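Local coordinates for periplasmic binding protein (Veillonella parvula, PDB 4OVK) that probably binds a solute outside the membrane and delivers it to an ABC transporter for uptake, at residues K15-L20 with L142-D148; L175-V181 with I296-T300; L306-K311 with I327-I333. All blocks are in the same frame, centred on the assembly; numbering follows the deposited sequence. Where two conformers were deposited one is given.

Contact 1 (K15-L20 with L142-D148)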
loop_
_atom_site.group_PDB
_atom_site.type_symbol
_atom_site.label_atom_id
_atom_site.label_comp_id
_atom_site.label_asym_id
_atom_site.label_seq_id
_atom_site.Cartn_x
_atom_site.Cartn_y
_atom_site.Cartn_z
ATOM N N LYS A 15 13.192 -24.245 13.489
ATOM C CA LYS A 15 13.739 -23.890 12.175
ATOM C C LYS A 15 14.478 -22.563 12.239
ATOM O O LYS A 15 14.272 -21.775 13.160
ATOM C CB LYS A 15 12.645 -23.814 11.103
ATOM C CG LYS A 15 11.639 -22.691 11.297
ATOM C CD LYS A 15 10.503 -22.791 10.291
ATOM C CE LYS A 15 9.443 -21.717 10.510
ATOM N NZ LYS A 15 8.173 -22.103 9.834
ATOM N N VAL A 16 15.327 -22.329 11.241
ATOM C CA VAL A 16 16.131 -21.122 11.156
ATOM C C VAL A 16 15.796 -20.385 9.867
ATOM O O VAL A 16 15.867 -20.949 8.772
ATOM C CB VAL A 16 17.636 -21.447 11.176
ATOM C CG1 VAL A 16 18.468 -20.173 11.035
ATOM C CG2 VAL A 16 17.995 -22.200 12.448
ATOM N N VAL A 17 15.426 -19.122 10.005
ATOM C CA VAL A 17 15.079 -18.297 8.874
ATOM C C VAL A 17 16.028 -17.113 8.849
ATOM O O VAL A 17 16.353 -16.546 9.890
ATOM C CB VAL A 17 13.625 -17.810 8.975
ATOM C CG1 VAL A 17 13.269 -17.006 7.752
ATOM C CG2 VAL A 17 12.678 -18.996 9.082
ATOM N N THR A 18 16.474 -16.746 7.655
ATOM C CA THR A 18 17.335 -15.588 7.487
ATOM C C THR A 18 16.457 -14.391 7.136
ATOM O O THR A 18 15.721 -14.448 6.155
ATOM C CB THR A 18 18.351 -15.831 6.365
ATOM O OG1 THR A 18 19.089 -17.031 6.638
ATOM C CG2 THR A 18 19.300 -14.646 6.231
ATOM N N ASP A 19 16.513 -13.327 7.941
ATOM C CA ASP A 19 15.671 -12.140 7.699
ATOM C C ASP A 19 16.357 -11.162 6.747
ATOM O O ASP A 19 17.397 -11.480 6.163
ATOM C CB ASP A 19 15.191 -11.487 9.013
ATOM C CG ASP A 19 16.274 -10.722 9.752
ATOM O OD1 ASP A 19 17.341 -10.453 9.163
ATOM O OD2 ASP A 19 16.027 -10.370 10.947
ATOM N N LEU A 20 15.755 -9.991 6.562
ATOM C CA LEU A 20 16.190 -9.068 5.511
ATOM C C LEU A 20 17.481 -8.321 5.862
ATOM O O LEU A 20 18.059 -7.656 4.998
ATOM C CB LEU A 20 15.057 -8.097 5.131
ATOM C CG LEU A 20 14.096 -8.605 4.049
ATOM C CD1 LEU A 20 13.631 -10.022 4.281
ATOM C CD2 LEU A 20 12.907 -7.677 3.887
ATOM N N LEU A 142 10.213 -14.131 2.808
ATOM C CA LEU A 142 10.484 -14.410 4.214
ATOM C C LEU A 142 9.227 -14.898 4.937
ATOM O O LEU A 142 9.270 -15.911 5.654
ATOM C CB LEU A 142 11.067 -13.154 4.886
ATOM C CG LEU A 142 11.238 -13.128 6.415
ATOM C CD1 LEU A 142 12.213 -14.190 6.874
ATOM C CD2 LEU A 142 11.725 -11.769 6.872
ATOM N N LEU A 143 8.104 -14.193 4.761
ATOM C CA LEU A 143 6.845 -14.629 5.367
ATOM C C LEU A 143 6.441 -16.038 4.929
ATOM O O LEU A 143 5.894 -16.811 5.716
ATOM C CB LEU A 143 5.729 -13.634 5.059
ATOM C CG LEU A 143 5.839 -12.320 5.819
ATOM C CD1 LEU A 143 4.771 -11.367 5.290
ATOM C CD2 LEU A 143 5.708 -12.536 7.319
ATOM N N GLY A 144 6.693 -16.367 3.668
ATOM C CA GLY A 144 6.424 -17.701 3.162
ATOM C C GLY A 144 7.177 -18.785 3.916
ATOM O O GLY A 144 6.643 -19.853 4.169
ATOM N N LYS A 145 8.416 -18.494 4.298
ATOM C CA LYS A 145 9.230 -19.443 5.068
ATOM C C LYS A 145 8.737 -19.515 6.510
ATOM O O LYS A 145 8.638 -20.586 7.084
ATOM C CB LYS A 145 10.696 -19.034 5.034
ATOM C CG LYS A 145 11.325 -19.248 3.672
ATOM C CD LYS A 145 12.830 -19.417 3.743
ATOM C CE LYS A 145 13.407 -19.689 2.359
ATOM N NZ LYS A 145 13.025 -18.628 1.392
ATOM N N ILE A 146 8.399 -18.371 7.078
ATOM C CA ILE A 146 7.871 -18.325 8.448
ATOM C C ILE A 146 6.549 -19.090 8.570
ATOM O O ILE A 146 6.365 -19.908 9.477
ATOM C CB ILE A 146 7.703 -16.873 8.913
ATOM C CG1 ILE A 146 9.091 -16.240 9.089
ATOM C CG2 ILE A 146 6.884 -16.803 10.205
ATOM C CD1 ILE A 146 9.077 -14.749 9.274
ATOM N N LEU A 147 5.648 -18.831 7.633
ATOM C CA LEU A 147 4.303 -19.390 7.657
ATOM C C LEU A 147 4.184 -20.771 7.012
ATOM O O LEU A 147 3.101 -21.340 7.011
ATOM C CB LEU A 147 3.357 -18.432 6.927
ATOM C CG LEU A 147 3.185 -17.064 7.573
ATOM C CD1 LEU A 147 2.551 -16.085 6.591
ATOM C CD2 LEU A 147 2.357 -17.245 8.823
ATOM N N ASP A 148 5.281 -21.301 6.459
ATOM C CA ASP A 148 5.252 -22.505 5.622
ATOM C C ASP A 148 4.197 -22.410 4.514
ATOM O O ASP A 148 3.393 -23.329 4.319
ATOM C CB ASP A 148 5.058 -23.760 6.475
ATOM C CG ASP A 148 6.308 -24.124 7.236
ATOM O OD1 ASP A 148 7.336 -24.389 6.580
ATOM O OD2 ASP A 148 6.275 -24.149 8.479
#
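Lys-15, at the start of the segment, sends a long side chain to the C-terminal end of helix 133-147. Lys-15 NZ donates to Ile-146 O at 2.9 Å and to Lys-145 O at 3.2 Å, two carbonyls of the last helical turn, and it also forms a salt bridge with Asp-148 OD2 at 3.1 Å, weak as a hydrogen bond. A further bond from NZ to Lys-29 O, just past neighbouring strand 24-28, holds the same ammonium. Asp-148 has left the helix with positive phi, just where its carboxylate can meet the lysine. Val-16 faces the other way, as alternation along a strand requires, and Val-17 turns back to the helix, packing on Leu-142 and, more loosely, on Ile-146 (CG1 to CG1, 4.5 Å). The partners are one strand of the two-stranded antiparallel hairpin 14-18/24-28 and a helix flanking the parallel sheet of the N-terminal lobe; the axes of 15-18 and 142-147 run antiparallel, at 172°, 9.0 Å apart. At the end of the strand, Thr-18 O lies 3.6 Å from Leu-142 CD1. Asp-19 turns its carboxylate to Thr-21, Thr-23 N and Ser-127 N, while Leu-20 CD1 reaches Leu-142 CD2 at 3.7 Å.

Contact 2 (L175-V181 with I296-T300)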
loop_
_atom_site.group_PDB
_atom_site.type_symbol
_atom_site.label_atom_id
_atom_site.label_comp_id
_atom_site.label_asym_id
_atom_site.label_seq_id
_atom_site.Cartn_x
_atom_site.Cartn_y
_atom_site.Cartn_z
ATOM N N LEU A 175 7.008 7.720 -23.927
ATOM C CA LEU A 175 6.056 8.393 -24.810
ATOM C C LEU A 175 6.245 9.906 -24.782
ATOM O O LEU A 175 6.635 10.486 -23.766
ATOM C CB LEU A 175 4.606 8.058 -24.439
ATOM C CG LEU A 175 4.154 6.605 -24.615
ATOM C CD1 LEU A 175 2.826 6.361 -23.898
ATOM C CD2 LEU A 175 4.057 6.224 -26.087
ATOM N N PRO A 176 5.980 10.555 -25.911
ATOM C CA PRO A 176 6.011 12.013 -25.976
ATOM C C PRO A 176 4.687 12.629 -25.498
ATOM O O PRO A 176 3.672 11.939 -25.457
ATOM C CB PRO A 176 6.229 12.272 -27.462
ATOM C CG PRO A 176 5.565 11.118 -28.149
ATOM C CD PRO A 176 5.624 9.944 -27.207
ATOM N N ASN A 177 4.706 13.914 -25.151
ATOM C CA ASN A 177 3.495 14.664 -24.738
ATOM C C ASN A 177 2.655 14.033 -23.595
ATOM O O ASN A 177 1.424 13.985 -23.649
ATOM C CB ASN A 177 2.619 15.014 -25.966
ATOM C CG ASN A 177 2.022 13.788 -26.651
ATOM O OD1 ASN A 177 1.274 13.020 -26.039
ATOM N ND2 ASN A 177 2.345 13.606 -27.934
ATOM N N LYS A 178 3.325 13.599 -22.538
ATOM C CA LYS A 178 2.652 12.925 -21.419
ATOM C C LYS A 178 1.753 13.874 -20.611
ATOM O O LYS A 178 2.101 15.039 -20.442
ATOM C CB LYS A 178 3.713 12.333 -20.502
ATOM C CG LYS A 178 4.646 11.343 -21.185
ATOM C CD LYS A 178 5.688 10.812 -20.214
ATOM C CE LYS A 178 7.091 10.908 -20.766
ATOM N NZ LYS A 178 8.058 10.526 -19.710
ATOM N N PRO A 179 0.597 13.384 -20.103
ATOM C CA PRO A 179 -0.227 14.235 -19.234
ATOM C C PRO A 179 0.521 14.594 -17.954
ATOM O O PRO A 179 1.249 13.753 -17.419
ATOM C CB PRO A 179 -1.443 13.356 -18.893
ATOM C CG PRO A 179 -1.427 12.245 -19.873
ATOM C CD PRO A 179 0.002 12.051 -20.294
ATOM N N LYS A 180 0.354 15.830 -17.489
ATOM C CA LYS A 180 0.958 16.276 -16.238
ATOM C C LYS A 180 0.068 15.887 -15.059
ATOM O O LYS A 180 -1.110 16.248 -15.014
ATOM C CB LYS A 180 1.181 17.781 -16.261
ATOM C CG LYS A 180 2.030 18.282 -15.103
ATOM C CD LYS A 180 2.256 19.787 -15.158
ATOM C CE LYS A 180 3.016 20.215 -16.402
ATOM N NZ LYS A 180 3.512 21.604 -16.243
ATOM N N VAL A 181 0.650 15.159 -14.106
ATOM C CA VAL A 181 -0.104 14.547 -13.007
ATOM C C VAL A 181 0.407 15.057 -11.672
ATOM O O VAL A 181 1.629 15.065 -11.431
ATOM C CB VAL A 181 0.010 13.002 -13.011
ATOM C CG1 VAL A 181 -0.883 12.394 -11.937
ATOM C CG2 VAL A 181 -0.318 12.421 -14.387
ATOM N N ILE A 296 -3.982 7.423 -17.193
ATOM C CA ILE A 296 -2.966 8.304 -17.771
ATOM C C ILE A 296 -2.721 8.015 -19.265
ATOM O O ILE A 296 -2.691 8.951 -20.080
ATOM C CB ILE A 296 -1.668 8.233 -16.941
ATOM C CG1 ILE A 296 -1.964 8.676 -15.496
ATOM C CG2 ILE A 296 -0.581 9.086 -17.588
ATOM C CD1 ILE A 296 -0.845 8.447 -14.499
ATOM N N GLN A 297 -2.558 6.738 -19.619
ATOM C CA GLN A 297 -2.324 6.323 -21.007
ATOM C C GLN A 297 -3.240 5.168 -21.397
ATOM O O GLN A 297 -2.769 4.057 -21.632
ATOM C CB GLN A 297 -0.869 5.886 -21.209
ATOM C CG GLN A 297 0.157 6.971 -20.954
ATOM C CD GLN A 297 0.195 8.052 -22.022
ATOM O OE1 GLN A 297 -0.479 7.980 -23.063
ATOM N NE2 GLN A 297 1.017 9.054 -21.779
ATOM N N PRO A 298 -4.552 5.419 -21.473
ATOM C CA PRO A 298 -5.484 4.337 -21.772
ATOM C C PRO A 298 -5.258 3.640 -23.120
ATOM O O PRO A 298 -5.581 2.460 -23.247
ATOM C CB PRO A 298 -6.856 5.034 -21.748
ATOM C CG PRO A 298 -6.563 6.466 -21.999
ATOM C CD PRO A 298 -5.242 6.714 -21.334
ATOM N N ASP A 299 -4.726 4.353 -24.112
ATOM C CA ASP A 299 -4.469 3.765 -25.422
ATOM C C ASP A 299 -3.320 2.753 -25.389
ATOM O O ASP A 299 -3.298 1.822 -26.187
ATOM C CB ASP A 299 -4.212 4.856 -26.481
ATOM C CG ASP A 299 -5.472 5.661 -26.826
ATOM O OD1 ASP A 299 -6.579 5.284 -26.380
ATOM O OD2 ASP A 299 -5.359 6.668 -27.567
ATOM N N THR A 300 -2.380 2.945 -24.464
ATOM C CA THR A 300 -1.276 2.017 -24.240
ATOM C C THR A 300 -1.729 0.824 -23.382
ATOM O O THR A 300 -1.462 -0.342 -23.704
ATOM C CB THR A 300 -0.111 2.753 -23.540
ATOM O OG1 THR A 300 0.401 3.777 -24.410
ATOM C CG2 THR A 300 1.017 1.795 -23.166
HETATM O O HOH W 1 1.577 11.084 -23.891
#
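Gln-297 folds its side chain with both chi1 and chi2 in the m well, and this bend lays the amide along the turn 175-179. Gln-297 NE2 sits 3.5 Å from Pro-179 CD and donates to Gly-206 O; it also gives a hydrogen bond to a water at 3.0 Å, and that water in turn donates to Pro-176 O at 2.8 Å, so the two segments are bridged although no direct hydrogen bond joins them. Leu-175, in the mt rotamer, lies over one face of this amide: its CD1 is 3.6 Å from Gln-297 CD and 3.6 Å from Thr-300 OG1. What meets here is the lead-in to strand 180-184, an inner strand of the parallel sheet of the C-terminal lobe, and the exit from helix 285-296, since Gln-297 is the first residue to leave helical geometry. Pro-179 presses its ring against this exit, with CG 3.5 Å from Ile-296 O and 4.0 Å from Ile-296 CG2. Ile-296, also mt, stretches CD1 to within 4.0 Å of Val-181 CG2, where the t rotamer of Val-181 leaves that methyl facing the helix. Both Ile-296 and Pro-179 also touch Ile-233 of the adjoining strand. Lys-180 points away, and its NZ bonds to Trp-229 O.

Contact 3 (L306-K311 with I327-I333)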
loop_
_atom_site.group_PDB
_atom_site.type_symbol
_atom_site.label_atom_id
_atom_site.label_comp_id
_atom_site.label_asym_id
_atom_site.label_seq_id
_atom_site.Cartn_x
_atom_site.Cartn_y
_atom_site.Cartn_z
ATOM N N LEU A 306 -9.448 -4.068 -15.470
ATOM C CA LEU A 306 -9.029 -3.926 -14.078
ATOM C C LEU A 306 -9.980 -4.663 -13.133
ATOM O O LEU A 306 -9.534 -5.350 -12.221
ATOM C CB LEU A 306 -8.946 -2.448 -13.710
ATOM C CG LEU A 306 -8.568 -2.164 -12.246
ATOM C CD1 LEU A 306 -7.263 -2.855 -11.858
ATOM C CD2 LEU A 306 -8.496 -0.664 -11.994
ATOM N N ARG A 307 -11.286 -4.527 -13.359
ATOM C CA ARG A 307 -12.286 -5.183 -12.517
ATOM C C ARG A 307 -12.074 -6.704 -12.471
ATOM O O ARG A 307 -12.209 -7.319 -11.420
ATOM C CB ARG A 307 -13.689 -4.832 -13.033
ATOM C CG ARG A 307 -14.825 -5.743 -12.631
ATOM C CD ARG A 307 -16.147 -5.249 -13.209
ATOM N NE ARG A 307 -16.383 -3.833 -12.921
ATOM C CZ ARG A 307 -17.144 -3.359 -11.933
ATOM N NH1 ARG A 307 -17.789 -4.172 -11.109
ATOM N NH2 ARG A 307 -17.273 -2.047 -11.779
ATOM N N ASP A 308 -11.786 -7.306 -13.624
ATOM C CA ASP A 308 -11.533 -8.744 -13.696
ATOM C C ASP A 308 -10.261 -9.119 -12.952
ATOM O O ASP A 308 -10.217 -10.131 -12.267
ATOM C CB ASP A 308 -11.423 -9.222 -15.151
ATOM C CG ASP A 308 -12.713 -9.066 -15.920
ATOM O OD1 ASP A 308 -13.773 -8.882 -15.297
ATOM O OD2 ASP A 308 -12.673 -9.137 -17.170
ATOM N N ASP A 309 -9.220 -8.316 -13.106
ATOM C CA ASP A 309 -7.945 -8.608 -12.472
ATOM C C ASP A 309 -8.079 -8.464 -10.949
ATOM O O ASP A 309 -7.498 -9.251 -10.202
ATOM C CB ASP A 309 -6.846 -7.682 -12.981
ATOM C CG ASP A 309 -6.540 -7.882 -14.453
ATOM O OD1 ASP A 309 -7.019 -8.866 -15.081
ATOM O OD2 ASP A 309 -5.807 -7.025 -14.991
ATOM N N LEU A 310 -8.856 -7.472 -10.503
ATOM C CA LEU A 310 -9.132 -7.295 -9.072
ATOM C C LEU A 310 -9.894 -8.515 -8.528
ATOM O O LEU A 310 -9.510 -9.068 -7.502
ATOM C CB LEU A 310 -9.926 -5.999 -8.863
ATOM C CG LEU A 310 -10.351 -5.625 -7.456
ATOM C CD1 LEU A 310 -9.139 -5.358 -6.578
ATOM C CD2 LEU A 310 -11.276 -4.429 -7.448
ATOM N N LYS A 311 -10.960 -8.938 -9.219
ATOM C CA LYS A 311 -11.717 -10.112 -8.788
ATOM C C LYS A 311 -10.836 -11.356 -8.734
ATOM O O LYS A 311 -10.907 -12.134 -7.774
ATOM C CB LYS A 311 -12.912 -10.368 -9.691
ATOM C CG LYS A 311 -13.987 -9.305 -9.535
ATOM C CD LYS A 311 -15.024 -9.380 -10.638
ATOM C CE LYS A 311 -15.909 -10.588 -10.463
ATOM N NZ LYS A 311 -17.086 -10.490 -11.362
ATOM N N ILE A 327 -16.510 -3.692 -5.355
ATOM C CA ILE A 327 -15.575 -3.184 -6.357
ATOM C C ILE A 327 -15.755 -1.674 -6.540
ATOM O O ILE A 327 -14.777 -0.944 -6.659
ATOM C CB ILE A 327 -15.742 -3.926 -7.701
ATOM C CG1 ILE A 327 -15.334 -5.396 -7.530
ATOM C CG2 ILE A 327 -14.944 -3.244 -8.811
ATOM C CD1 ILE A 327 -15.888 -6.307 -8.596
ATOM N N ASN A 328 -16.998 -1.205 -6.531
ATOM C CA ASN A 328 -17.266 0.239 -6.645
ATOM C C ASN A 328 -16.579 0.988 -5.498
ATOM O O ASN A 328 -15.959 2.017 -5.703
ATOM C CB ASN A 328 -18.772 0.515 -6.617
ATOM C CG ASN A 328 -19.130 1.961 -6.944
ATOM O OD1 ASN A 328 -18.404 2.903 -6.636
ATOM N ND2 ASN A 328 -20.267 2.134 -7.582
ATOM N N THR A 329 -16.695 0.449 -4.296
ATOM C CA THR A 329 -16.076 1.051 -3.117
ATOM C C THR A 329 -14.551 1.059 -3.197
ATOM O O THR A 329 -13.929 2.099 -2.980
ATOM C CB THR A 329 -16.539 0.324 -1.843
ATOM O OG1 THR A 329 -17.959 0.415 -1.761
ATOM C CG2 THR A 329 -15.955 0.967 -0.606
ATOM N N ILE A 330 -13.957 -0.088 -3.518
ATOM C CA ILE A 330 -12.501 -0.192 -3.635
ATOM C C ILE A 330 -11.948 0.788 -4.673
ATOM O O ILE A 330 -10.980 1.491 -4.406
ATOM C CB ILE A 330 -12.071 -1.624 -3.998
ATOM C CG1 ILE A 330 -12.350 -2.546 -2.801
ATOM C CG2 ILE A 330 -10.614 -1.661 -4.445
ATOM C CD1 ILE A 330 -12.218 -4.025 -3.103
ATOM N N LEU A 331 -12.585 0.849 -5.841
ATOM C CA LEU A 331 -12.051 1.631 -6.952
ATOM C C LEU A 331 -12.639 3.050 -7.048
ATOM O O LEU A 331 -12.282 3.785 -7.963
ATOM C CB LEU A 331 -12.284 0.879 -8.270
ATOM C CG LEU A 331 -11.571 -0.464 -8.455
ATOM C CD1 LEU A 331 -11.904 -1.090 -9.804
ATOM C CD2 LEU A 331 -10.066 -0.262 -8.313
ATOM N N ASN A 332 -13.499 3.435 -6.099
ATOM C CA ASN A 332 -14.101 4.774 -6.078
ATOM C C ASN A 332 -14.802 5.098 -7.410
ATOM O O ASN A 332 -14.677 6.205 -7.930
ATOM C CB ASN A 332 -13.021 5.825 -5.762
ATOM C CG ASN A 332 -12.516 5.729 -4.333
ATOM O OD1 ASN A 332 -13.293 5.546 -3.420
ATOM N ND2 ASN A 332 -11.207 5.854 -4.142
ATOM N N ILE A 333 -15.542 4.129 -7.944
ATOM C CA ILE A 333 -16.144 4.260 -9.279
ATOM C C ILE A 333 -17.185 5.377 -9.297
ATOM O O ILE A 333 -17.145 6.236 -10.184
ATOM C CB ILE A 333 -16.682 2.912 -9.788
ATOM C CG1 ILE A 333 -15.480 1.996 -10.104
ATOM C CG2 ILE A 333 -17.609 3.089 -10.998
ATOM C CD1 ILE A 333 -15.836 0.573 -10.471
#
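Apolar contacts between leucines and isoleucines make up most of this interface, which has no hydrogen bond between the two segments. Leu-310 is central: its CD2 lies 4.1 Å from each of Ile-327 CG2, Ile-330 CG2 and Leu-331 CG, among side chains i, i+3 and i+4 on one face of helix 324-331. Leu-306, one turn earlier, adds a contact of its CD2 with Leu-331 CD2 at 4.0 Å, and Lys-311 contributes its aliphatic part, CG to Ile-327 CD1 at 3.7 Å. A second kind of contact sets charge over hydrocarbon. The Arg-307 guanidinium has Ile-327 CG2 over one face, 3.8 Å from NH1, and its NH2 comes within 3.3 Å of Ile-333 CD1; the charge itself is met by the C-terminal carboxylate of Phe-341, in a salt bridge to NH2. Backbone bonds shape the end of the second helix, where Asn-332 takes positive phi in a Schellman motif, and Ile-333, just past this turn, faces Arg-307. The two segments cross nearly at right angles (103°, axes 11.5 Å apart). Beyond them, helix 285-296 packs against Leu-306 and Leu-310, and Asn-332 ND2 bonds to Lys-270 O at the end of strand 268-270.

The contacts follow in series along the chain without touching. Contacts 1 and 2 lie on opposite sides of the chain's centre, 41 Å between centres, contact 1 on a helix flanking the N-terminal sheet, contact 2 at the start of a strand of the C-terminal sheet; both sheets share strand order 2-1-3-4, consistent with two similar lobes. Helix 150-170 spans the sequence between them. Contact 3 is nearer the middle, 22 Å from contact 2 and 32 Å from contact 1 between centres. Helix 285-296 relates contacts 2 and 3: its end enters the former and its flank packs on the latter. Solute would be expected between the lobes, as in relatives.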